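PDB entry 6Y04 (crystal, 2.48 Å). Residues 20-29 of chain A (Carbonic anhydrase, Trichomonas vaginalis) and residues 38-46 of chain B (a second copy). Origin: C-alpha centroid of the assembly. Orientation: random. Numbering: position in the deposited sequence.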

# COMPACT_ATOMS: atom_id res chain seq x y z
N GLU A 20 -18.28 -7.02 19.69
CA GLU A 20 -17.25 -7.92 20.18
C GLU A 20 -16.78 -8.84 19.06
O GLU A 20 -17.44 -9.83 18.77
N LEU A 21 -15.62 -8.53 18.48
CA LEU A 21 -15.12 -9.29 17.35
C LEU A 21 -14.00 -10.22 17.81
O LEU A 21 -13.26 -9.89 18.74
N THR A 22 -13.91 -11.39 17.17
CA THR A 22 -12.87 -12.37 17.48
C THR A 22 -11.51 -11.84 17.02
O THR A 22 -11.37 -11.40 15.89
N LYS A 23 -10.52 -11.88 17.91
CA LYS A 23 -9.15 -11.51 17.61
C LYS A 23 -8.58 -12.50 16.59
O LYS A 23 -8.70 -13.71 16.75
N LEU A 24 -7.94 -11.96 15.54
CA LEU A 24 -7.32 -12.81 14.52
C LEU A 24 -5.82 -12.86 14.74
O LEU A 24 -5.25 -12.03 15.44
N ASN A 25 -5.18 -13.87 14.14
CA ASN A 25 -3.73 -13.96 14.16
C ASN A 25 -3.16 -12.76 13.40
O ASN A 25 -3.73 -12.35 12.40
N LYS A 26 -2.02 -12.25 13.88
CA LYS A 26 -1.36 -11.11 13.28
C LYS A 26 -0.65 -11.52 11.99
O LYS A 26 -0.35 -10.66 11.16
N ALA A 27 -0.37 -12.82 11.84
CA ALA A 27 0.29 -13.36 10.65
C ALA A 27 -0.76 -13.80 9.63
O ALA A 27 -1.80 -14.36 10.00
N PRO A 28 -0.54 -13.57 8.31
CA PRO A 28 -1.46 -14.03 7.27
C PRO A 28 -1.56 -15.55 7.19
O PRO A 28 -0.56 -16.24 6.99
N GLN A 29 -2.80 -16.05 7.31
CA GLN A 29 -3.05 -17.47 7.52
C GLN A 29 -2.91 -18.28 6.24
O GLN A 29 -2.91 -19.51 6.29
N MET B 38 0.01 -2.76 6.08
CA MET B 38 -0.27 -3.94 5.28
C MET B 38 -0.92 -5.04 6.14
O MET B 38 -1.27 -6.08 5.60
N ASP B 39 -1.04 -4.80 7.45
CA ASP B 39 -1.41 -5.81 8.44
C ASP B 39 -2.61 -6.63 7.95
O ASP B 39 -3.61 -6.09 7.49
N THR B 40 -2.49 -7.96 8.09
CA THR B 40 -3.49 -8.90 7.62
C THR B 40 -4.87 -8.60 8.22
O THR B 40 -5.89 -8.90 7.59
N ARG B 41 -4.90 -8.01 9.42
CA ARG B 41 -6.12 -7.83 10.20
C ARG B 41 -6.92 -6.62 9.72
O ARG B 41 -8.10 -6.49 10.06
N LEU B 42 -6.30 -5.76 8.91
CA LEU B 42 -6.95 -4.54 8.43
C LEU B 42 -7.62 -4.79 7.08
O LEU B 42 -8.44 -3.98 6.66
N VAL B 43 -7.28 -5.91 6.43
CA VAL B 43 -7.82 -6.26 5.12
C VAL B 43 -9.31 -6.59 5.25
O VAL B 43 -9.69 -7.46 6.03
N ASN B 44 -10.14 -5.87 4.48
CA ASN B 44 -11.59 -6.00 4.55
C ASN B 44 -12.08 -5.70 5.96
O ASN B 44 -12.92 -6.41 6.51
N PHE B 45 -11.54 -4.62 6.54
CA PHE B 45 -11.81 -4.27 7.92
C PHE B 45 -11.69 -2.76 8.10
O PHE B 45 -12.65 -2.10 8.48
N ALA B 46 -10.49 -2.24 7.82
CA ALA B 46 -10.12 -0.87 8.16
C ALA B 46 -11.05 0.14 7.49
O ALA B 46 -11.44 1.13 8.09

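Packing of chain B residues 38-46 against the extended, irregular segment 20-29 of chain A, followed along chain B. No direct hydrogen bond joins the two stretches; they meet through van der Waals contacts and two bridging waters. Met B38 (chi1 p) is out of reach of the chain A stretch. Asp B39 (chi1 t) leaves its backbone sideways to chain A, and its carboxylate works mainly within its own chain: OD1 accepts from Arg B41 N and from Arg B41 NE, both at 2.9 Å, while OD2 forms a salt bridge with Arg B41 NH2 at 2.9 Å. Thr B40 (chi1 t) points toward chain A and sets its methyl CG2 against the backbone, 3.5 Å from Asn A25 O and 3.3 Å from Lys A26 O; its OG1 lies 3.7 Å from Pro A28 CA and is hydrogen-bonded elsewhere in the structure. Water 2 links the backbones here, donating to Lys A26 O (2.7 Å) and accepting from Thr B40 N (2.8 Å). Arg B41 (m, t, m for chi1 to chi3) also points toward chain A and has the largest covered area of the contact. Its guanidinium is bound by Asp B39, and one face is covered by Lys A26, whose CB approaches Arg B41 CZ to 3.6 Å before the lysine chain (chi1 p) leads away. Arg B41 CD packs 3.7 Å from Leu A24 O, and water 1 joins the same residues by donating to Leu A24 O (2.8 Å) and accepting from Arg B41 NH1 (2.6 Å). Leu B42, Val B43 and Asn B44 make no contact with the chain A stretch. Phe B45 (chi1 t), at the N-cap position of the following helix, points toward the chain A stretch again: CD1 of Leu A21 (m, t) meets the ring edge, 3.7 Å from Phe B45 CE1. Ala B46 lies beyond reach of that stretch.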

# COMPACT_ATOMS: atom_id res chain seq x y z
CB GLU A 20 -17.76 -8.78 21.33
CG GLU A 20 -17.70 -8.06 22.66
CD GLU A 20 -18.22 -8.86 23.84
OE1 GLU A 20 -18.33 -10.10 23.72
OE2 GLU A 20 -18.51 -8.24 24.87
CB LEU A 21 -14.62 -8.29 16.30
CG LEU A 21 -15.63 -7.25 15.82
CD1 LEU A 21 -14.95 -6.12 15.07
CD2 LEU A 21 -16.71 -7.89 14.96
CB THR A 22 -13.16 -13.72 16.81
OG1 THR A 22 -14.43 -14.18 17.26
CG2 THR A 22 -12.11 -14.77 17.11
CB LYS A 23 -8.29 -11.60 18.87
CG LYS A 23 -8.52 -10.52 19.93
CD LYS A 23 -7.44 -10.51 21.00
CE LYS A 23 -6.10 -11.01 20.50
NZ LYS A 23 -4.96 -10.28 21.12
CB LEU A 24 -7.65 -12.23 13.14
CG LEU A 24 -9.12 -12.28 12.74
CD1 LEU A 24 -9.32 -11.68 11.35
CD2 LEU A 24 -9.67 -13.70 12.79
CB ASN A 25 -3.23 -15.24 13.52
CG ASN A 25 -1.81 -15.60 13.93
OD1 ASN A 25 -0.88 -14.81 13.77
ND2 ASN A 25 -1.64 -16.81 14.43
CB LYS A 26 -0.42 -10.44 14.28
CG LYS A 26 0.77 -11.28 14.73
CD LYS A 26 1.41 -10.82 16.04
CE LYS A 26 2.05 -11.97 16.80
NZ LYS A 26 3.38 -12.34 16.25
CB ALA A 27 1.22 -14.49 11.02
CB PRO A 28 -0.88 -13.46 5.97
CG PRO A 28 0.57 -13.16 6.29
CD PRO A 28 0.60 -12.82 7.76
CB GLN A 29 -4.37 -17.67 8.28
CG GLN A 29 -4.33 -17.16 9.72
CD GLN A 29 -3.26 -17.85 10.54
OE1 GLN A 29 -3.36 -19.02 10.88
NE2 GLN A 29 -2.20 -17.11 10.85
CB MET B 38 1.02 -4.50 4.66
CG MET B 38 1.94 -5.14 5.67
SD MET B 38 3.48 -5.78 4.97
CE MET B 38 4.14 -6.68 6.37
CB ASP B 39 -1.64 -5.19 9.82
CG ASP B 39 -1.71 -6.19 10.96
OD1 ASP B 39 -2.69 -6.97 11.01
OD2 ASP B 39 -0.78 -6.20 11.81
CB THR B 40 -3.05 -10.34 7.90
OG1 THR B 40 -3.90 -11.19 7.14
CG2 THR B 40 -3.16 -10.73 9.36
CB ARG B 41 -5.78 -7.68 11.69
CG ARG B 41 -5.33 -8.99 12.33
CD ARG B 41 -4.74 -8.80 13.72
NE ARG B 41 -3.52 -8.01 13.64
CZ ARG B 41 -2.74 -7.72 14.67
NH1 ARG B 41 -3.04 -8.14 15.89
NH2 ARG B 41 -1.65 -6.99 14.49
CB LEU B 42 -5.92 -3.41 8.34
CG LEU B 42 -5.20 -3.06 9.65
CD1 LEU B 42 -4.20 -1.94 9.43
CD2 LEU B 42 -6.18 -2.68 10.75
CB VAL B 43 -7.05 -7.44 4.50
CG1 VAL B 43 -7.65 -7.90 3.18
CG2 VAL B 43 -5.57 -7.13 4.33
CB ASN B 44 -12.10 -7.36 4.06
CG ASN B 44 -12.00 -7.52 2.55
OD1 ASN B 44 -12.11 -6.55 1.81
ND2 ASN B 44 -11.78 -8.74 2.09
CB PHE B 45 -10.90 -5.07 8.86
CG PHE B 45 -11.23 -4.92 10.32
CD1 PHE B 45 -12.40 -5.45 10.84
CD2 PHE B 45 -10.38 -4.22 11.18
CE1 PHE B 45 -12.72 -5.29 12.18
CE2 PHE B 45 -10.70 -4.06 12.52
CZ PHE B 45 -11.87 -4.61 13.02
CB ALA B 46 -8.67 -0.62 7.81
O HOH W 1 -4.83 -9.70 16.97
O HOH W 2 -0.10 -9.16 8.88